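Local coordinates for protein 2-Keto-3-deoxy-(6-phospho-)gluconate aldolase (Thermoproteus tenax, PDB 2R91) that belongs to the dihydrodipicolinate synthetase family of aldolases and folds as a TIM barrel, its four chains forming a tetramer, at residues T9-G14 / E257-V262; K26-K31 / Q251-G256. All coordinates share one frame; numbering follows the deposited sequence.

Interaction 1: T9-G14 / E257-V262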
loop_
_atom_site.group_PDB
_atom_site.type_symbol
_atom_site.label_atom_id
_atom_site.label_comp_id
_atom_site.label_asym_id
_atom_site.label_seq_id
_atom_site.Cartn_x
_atom_site.Cartn_y
_atom_site.Cartn_z
ATOM N N THR A 9 -27.324 12.374 1.839
ATOM C CA THR A 9 -28.325 12.581 0.829
ATOM C C THR A 9 -29.483 11.608 1.136
ATOM O O THR A 9 -29.313 10.395 1.102
ATOM C CB THR A 9 -27.713 12.310 -0.548
ATOM O OG1 THR A 9 -26.624 13.217 -0.782
ATOM C CG2 THR A 9 -28.769 12.447 -1.639
ATOM N N THR A 10 -30.654 12.156 1.445
ATOM C CA THR A 10 -31.763 11.384 2.008
ATOM C C THR A 10 -32.705 10.875 0.902
ATOM O O THR A 10 -33.588 11.631 0.472
ATOM C CB THR A 10 -32.585 12.238 2.998
ATOM O OG1 THR A 10 -32.974 13.456 2.347
ATOM C CG2 THR A 10 -31.771 12.646 4.274
ATOM N N PHE A 11 -32.532 9.623 0.452
ATOM C CA PHE A 11 -33.454 8.990 -0.493
ATOM C C PHE A 11 -34.674 8.408 0.250
ATOM O O PHE A 11 -34.575 7.968 1.412
ATOM C CB PHE A 11 -32.786 7.839 -1.274
ATOM C CG PHE A 11 -31.750 8.282 -2.256
ATOM C CD1 PHE A 11 -32.093 8.522 -3.593
ATOM C CD2 PHE A 11 -30.434 8.454 -1.867
ATOM C CE1 PHE A 11 -31.126 8.947 -4.504
ATOM C CE2 PHE A 11 -29.455 8.844 -2.781
ATOM C CZ PHE A 11 -29.816 9.109 -4.105
ATOM N N ARG A 12 -35.824 8.427 -0.422
ATOM C CA ARG A 12 -36.987 7.660 0.009
ATOM C C ARG A 12 -37.784 7.296 -1.231
ATOM O O ARG A 12 -37.986 8.142 -2.109
ATOM C CB ARG A 12 -37.858 8.450 0.989
ATOM C CG ARG A 12 -39.231 7.833 1.205
ATOM C CD ARG A 12 -40.098 8.710 2.103
ATOM N NE ARG A 12 -39.658 8.555 3.483
ATOM C CZ ARG A 12 -40.078 9.296 4.508
ATOM N NH1 ARG A 12 -40.971 10.281 4.324
ATOM N NH2 ARG A 12 -39.585 9.053 5.729
ATOM N N GLY A 13 -38.226 6.045 -1.308
ATOM C CA GLY A 13 -38.962 5.563 -2.483
ATOM C C GLY A 13 -38.165 5.658 -3.776
ATOM O O GLY A 13 -38.740 5.832 -4.863
ATOM N N GLY A 14 -36.840 5.575 -3.668
ATOM C CA GLY A 14 -35.971 5.600 -4.849
ATOM C C GLY A 14 -35.515 6.973 -5.301
ATOM O O GLY A 14 -34.603 7.097 -6.133
ATOM N N GLU A 257 -32.567 6.970 3.371
ATOM C CA GLU A 257 -31.791 5.784 2.980
ATOM C C GLU A 257 -30.782 6.182 1.939
ATOM O O GLU A 257 -30.996 7.172 1.214
ATOM C CB GLU A 257 -32.701 4.774 2.273
ATOM C CG GLU A 257 -33.733 4.145 3.110
ATOM C CD GLU A 257 -34.425 3.041 2.357
ATOM O OE1 GLU A 257 -34.746 3.227 1.155
ATOM O OE2 GLU A 257 -34.616 1.966 2.975
ATOM N N PRO A 258 -29.684 5.410 1.832
ATOM C CA PRO A 258 -28.774 5.543 0.686
ATOM C C PRO A 258 -29.349 4.733 -0.498
ATOM O O PRO A 258 -30.517 4.349 -0.464
ATOM C CB PRO A 258 -27.461 4.933 1.207
ATOM C CG PRO A 258 -27.938 3.861 2.190
ATOM C CD PRO A 258 -29.210 4.395 2.816
ATOM N N ARG A 259 -28.576 4.548 -1.553
ATOM C CA ARG A 259 -29.041 3.805 -2.734
ATOM C C ARG A 259 -27.959 2.826 -3.195
ATOM O O ARG A 259 -26.767 3.166 -3.223
ATOM C CB ARG A 259 -29.415 4.790 -3.865
ATOM C CG ARG A 259 -29.796 4.166 -5.221
ATOM C CD ARG A 259 -30.182 5.242 -6.281
ATOM N NE ARG A 259 -29.065 6.140 -6.613
ATOM C CZ ARG A 259 -29.225 7.315 -7.223
ATOM N NH1 ARG A 259 -30.463 7.714 -7.596
ATOM N NH2 ARG A 259 -28.159 8.080 -7.476
ATOM N N GLY A 260 -28.402 1.622 -3.568
ATOM C CA GLY A 260 -27.590 0.628 -4.308
ATOM C C GLY A 260 -26.481 1.276 -5.092
ATOM O O GLY A 260 -26.844 2.058 -5.978
ATOM N N PRO A 261 -25.342 0.581 -5.191
ATOM C CA PRO A 261 -24.452 -0.243 -4.341
ATOM C C PRO A 261 -24.304 0.072 -2.855
ATOM O O PRO A 261 -23.933 -0.821 -2.102
ATOM C CB PRO A 261 -23.109 -0.286 -5.112
ATOM C CG PRO A 261 -23.069 1.012 -5.780
ATOM C CD PRO A 261 -24.537 1.201 -6.262
ATOM N N VAL A 262 -24.586 1.300 -2.446
ATOM C CA VAL A 262 -24.645 1.603 -1.025
ATOM C C VAL A 262 -26.047 1.239 -0.508
ATOM O O VAL A 262 -26.868 2.111 -0.220
ATOM C CB VAL A 262 -24.272 3.059 -0.745
ATOM C CG1 VAL A 262 -24.042 3.272 0.775
ATOM C CG2 VAL A 262 -23.032 3.489 -1.595
HETATM O O HOH W 1 -37.862 4.102 0.741
HETATM O O HOH W 2 -35.038 5.115 -1.523
#
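A hairpin that follows the first barrel strand, 2-6, meets the loop between helices 239-251 and 267-276 here, through a single antiparallel bridge in which Phe11 and Glu257 form a hydrogen-bonded pair. The N-H of Phe11 gives the better bond, 3.0 Å to Glu257 O with an N-H...O angle of 145°, the donor lying in the carbonyl plane. The return bond from Glu257 N to Phe11 O is equally long but weak, because it is bent further. Glu257 O does double duty, as it also sits at the edge of the Phe11 ring, in its plane, 3.1 Å from Phe11 CB.

CG of Phe11 stands anti to its own carbonyl carbon (chi1 -69°), and the ring is thereby laid against Arg259. Arg259 CB makes a CH-pi contact over the ring's centre, 4.2 Å from the Phe11 centroid. Bent at chi3, the arginine then brings its guanidinium past the CE1-CZ rim of the ring, so that this rim points at a face of the guanidinium, with Phe11 CZ over its centre and Phe11 CE1 3.4 Å from Arg259 NH1. The two planes are 49° apart, so they cross obliquely and do not stack. Leu48 and Leu16 also touch the Phe11 side chain. Farther along the loop, Gly260 makes backbone hydrogen bonds to a second subunit.

Two waters link Glu257 OE1 to the turn, one accepting from Gly13 N and the other from Gly14 N. The carboxylate is thus tied to the turn indirectly, by two long water contacts, a looser link than the backbone bridge. A salt bridge to Glu52 and a hydrogen bond to Ala47 O hold the guanidinium in place and probably balance its charge, so the arginine can lie against a buried aromatic ring.

Interaction 2: K26-K31 / Q251-G256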
loop_
_atom_site.group_PDB
_atom_site.type_symbol
_atom_site.label_atom_id
_atom_site.label_comp_id
_atom_site.label_asym_id
_atom_site.label_seq_id
_atom_site.Cartn_x
_atom_site.Cartn_y
_atom_site.Cartn_z
ATOM N N LYS A 26 -31.866 21.387 9.107
ATOM C CA LYS A 26 -32.268 22.401 10.066
ATOM C C LYS A 26 -31.995 21.941 11.506
ATOM O O LYS A 26 -31.607 22.743 12.354
ATOM C CB LYS A 26 -33.741 22.764 9.852
ATOM C CG LYS A 26 -33.957 23.536 8.518
ATOM C CD LYS A 26 -35.454 23.535 8.106
ATOM C CE LYS A 26 -35.651 23.990 6.649
ATOM N NZ LYS A 26 -37.058 23.695 6.192
ATOM N N ASN A 27 -32.193 20.654 11.774
ATOM C CA ASN A 27 -31.803 20.107 13.082
ATOM C C ASN A 27 -30.302 20.252 13.353
ATOM O O ASN A 27 -29.872 20.833 14.360
ATOM C CB ASN A 27 -32.201 18.636 13.212
ATOM C CG ASN A 27 -31.744 18.034 14.540
ATOM O OD1 ASN A 27 -32.156 18.501 15.599
ATOM N ND2 ASN A 27 -30.862 17.029 14.489
ATOM N N ILE A 28 -29.470 19.748 12.449
ATOM C CA ILE A 28 -28.042 19.749 12.785
ATOM C C ILE A 28 -27.455 21.157 12.828
ATOM O O ILE A 28 -26.555 21.441 13.609
ATOM C CB ILE A 28 -27.230 18.760 11.892
ATOM C CG1 ILE A 28 -27.069 19.307 10.457
ATOM C CG2 ILE A 28 -27.910 17.377 11.910
ATOM C CD1 ILE A 28 -26.423 18.275 9.451
ATOM N N THR A 29 -27.952 22.075 12.005
ATOM C CA THR A 29 -27.432 23.443 12.091
ATOM C C THR A 29 -27.912 24.115 13.401
ATOM O O THR A 29 -27.248 25.003 13.918
ATOM C CB THR A 29 -27.805 24.321 10.854
ATOM O OG1 THR A 29 -29.215 24.292 10.688
ATOM C CG2 THR A 29 -27.155 23.774 9.564
ATOM N N SER A 30 -29.042 23.679 13.947
ATOM C CA SER A 30 -29.454 24.177 15.258
ATOM C C SER A 30 -28.551 23.681 16.407
ATOM O O SER A 30 -28.521 24.270 17.497
ATOM C CB SER A 30 -30.904 23.826 15.560
ATOM O OG SER A 30 -31.021 22.496 16.050
ATOM N N LYS A 31 -27.827 22.591 16.155
ATOM C CA LYS A 31 -27.026 21.932 17.172
ATOM C C LYS A 31 -25.541 22.166 17.002
ATOM O O LYS A 31 -24.737 21.461 17.610
ATOM C CB LYS A 31 -27.338 20.437 17.204
ATOM C CG LYS A 31 -28.730 20.157 17.742
ATOM C CD LYS A 31 -28.973 18.702 18.023
ATOM C CE LYS A 31 -30.391 18.483 18.463
ATOM N NZ LYS A 31 -30.616 17.081 18.881
ATOM N N GLN A 251 -30.661 11.265 16.892
ATOM C CA GLN A 251 -31.438 12.503 16.646
ATOM C C GLN A 251 -32.953 12.266 16.653
ATOM O O GLN A 251 -33.721 13.205 16.778
ATOM C CB GLN A 251 -31.010 13.184 15.324
ATOM C CG GLN A 251 -29.553 13.617 15.286
ATOM C CD GLN A 251 -29.212 14.537 16.445
ATOM O OE1 GLN A 251 -29.955 15.495 16.730
ATOM N NE2 GLN A 251 -28.089 14.248 17.141
ATOM N N GLY A 252 -33.379 11.024 16.494
ATOM C CA GLY A 252 -34.774 10.675 16.737
ATOM C C GLY A 252 -35.777 11.043 15.649
ATOM O O GLY A 252 -36.971 11.225 15.934
ATOM N N TYR A 253 -35.318 11.148 14.408
ATOM C CA TYR A 253 -36.238 11.344 13.279
ATOM C C TYR A 253 -35.789 10.479 12.110
ATOM O O TYR A 253 -34.649 9.978 12.090
ATOM C CB TYR A 253 -36.342 12.830 12.861
ATOM C CG TYR A 253 -35.014 13.509 12.607
ATOM C CD1 TYR A 253 -34.230 13.182 11.500
ATOM C CD2 TYR A 253 -34.544 14.476 13.482
ATOM C CE1 TYR A 253 -32.967 13.810 11.286
ATOM C CE2 TYR A 253 -33.332 15.118 13.275
ATOM C CZ TYR A 253 -32.549 14.763 12.172
ATOM O OH TYR A 253 -31.363 15.414 12.022
ATOM N N GLU A 254 -36.673 10.329 11.130
ATOM C CA GLU A 254 -36.381 9.511 9.959
ATOM C C GLU A 254 -35.328 10.191 9.106
ATOM O O GLU A 254 -35.420 11.379 8.816
ATOM C CB GLU A 254 -37.640 9.262 9.126
ATOM C CG GLU A 254 -38.587 8.203 9.697
ATOM C CD GLU A 254 -39.732 7.858 8.722
ATOM O OE1 GLU A 254 -39.841 8.528 7.658
ATOM O OE2 GLU A 254 -40.525 6.915 9.012
ATOM N N ALA A 255 -34.315 9.429 8.703
ATOM C CA ALA A 255 -33.176 10.010 7.995
ATOM C C ALA A 255 -33.141 9.588 6.535
ATOM O O ALA A 255 -32.190 9.910 5.837
ATOM C CB ALA A 255 -31.861 9.574 8.672
ATOM N N GLY A 256 -34.133 8.814 6.093
ATOM C CA GLY A 256 -34.106 8.261 4.733
ATOM C C GLY A 256 -33.047 7.173 4.601
ATOM O O GLY A 256 -32.638 6.571 5.604
HETATM O O HOH W 3 -33.471 15.751 17.510
#
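Gln251 OE1 accepts two hydrogen bonds, from Asn27 in the last turn of helix 18-30 and from Lys31 just beyond it, and their geometries differ. Lys31 NZ approaches in the carbonyl plane, on a lone pair, at 2.8 Å from Gln251 OE1. The amide nitrogen of Asn27, ND2, comes from above that plane, 2.9 Å from the same oxygen; the bond is nearly straight at its hydrogen (167°), and the acceptor lies in the plane of the Asn27 amide. Two donors, one of them a lysine that is presumably charged, would be expected to polarise the glutamine carbonyl. On the other branch, Gln251 NE2 donates to Tyr200 O and Glu203 OE1, so the surrounding bonds fix which way the amide is turned.

Asn27 ND2 has a second acceptor in Tyr253 OH at 3.0 Å, a more bent bond; the tyrosine oxygen also pairs with His24 ND1, one turn earlier in the helix. With CG anti to the backbone N (chi1 177°), Asn27 reaches across to both acceptors, and its amide stands almost perpendicular to the Tyr253 ring, 84° between planes, at the ring's edge.

In the TIM-barrel fold, helix 18-30 follows the first barrel strand, and Gln251 closes helix 239-251, late in the chain. Gly252 leaves helical geometry with positive phi, turning the chain so that Tyr253 points back at helix 18-30.

Lys31 runs extended beyond CG to meet Gln251 tip to tip, and a water that donates to Gln251 O accepts a weak bond from Lys31 NZ. Pro202, at the start of helix 202-213, touches both side chains. Packing is slight: Asn27 CB lies 3.7 Å from Tyr253 CE2, and Ile28 CG2 comes within 4.0 Å of Tyr253 OH.

How the interactions relate
From the N terminus, the chain leaves barrel strand 2-6, makes the hairpin of interaction 1, and enters helix 18-30, whose last turn and the residue after it serve interaction 2. It then runs through the remaining barrel strands and on to helix 239-251, from which 251-256 returns to that turn and 257-262 to the hairpin. The loop closed by interaction 2 is therefore nested inside that of interaction 1, and both join the first beta-alpha unit to the late helical region. Their centres lie 17 Å apart, yet they touch: Arg12 is salt-bridged to Glu254, and Thr10 CG2 packs 3.2 Å from Ala255 O.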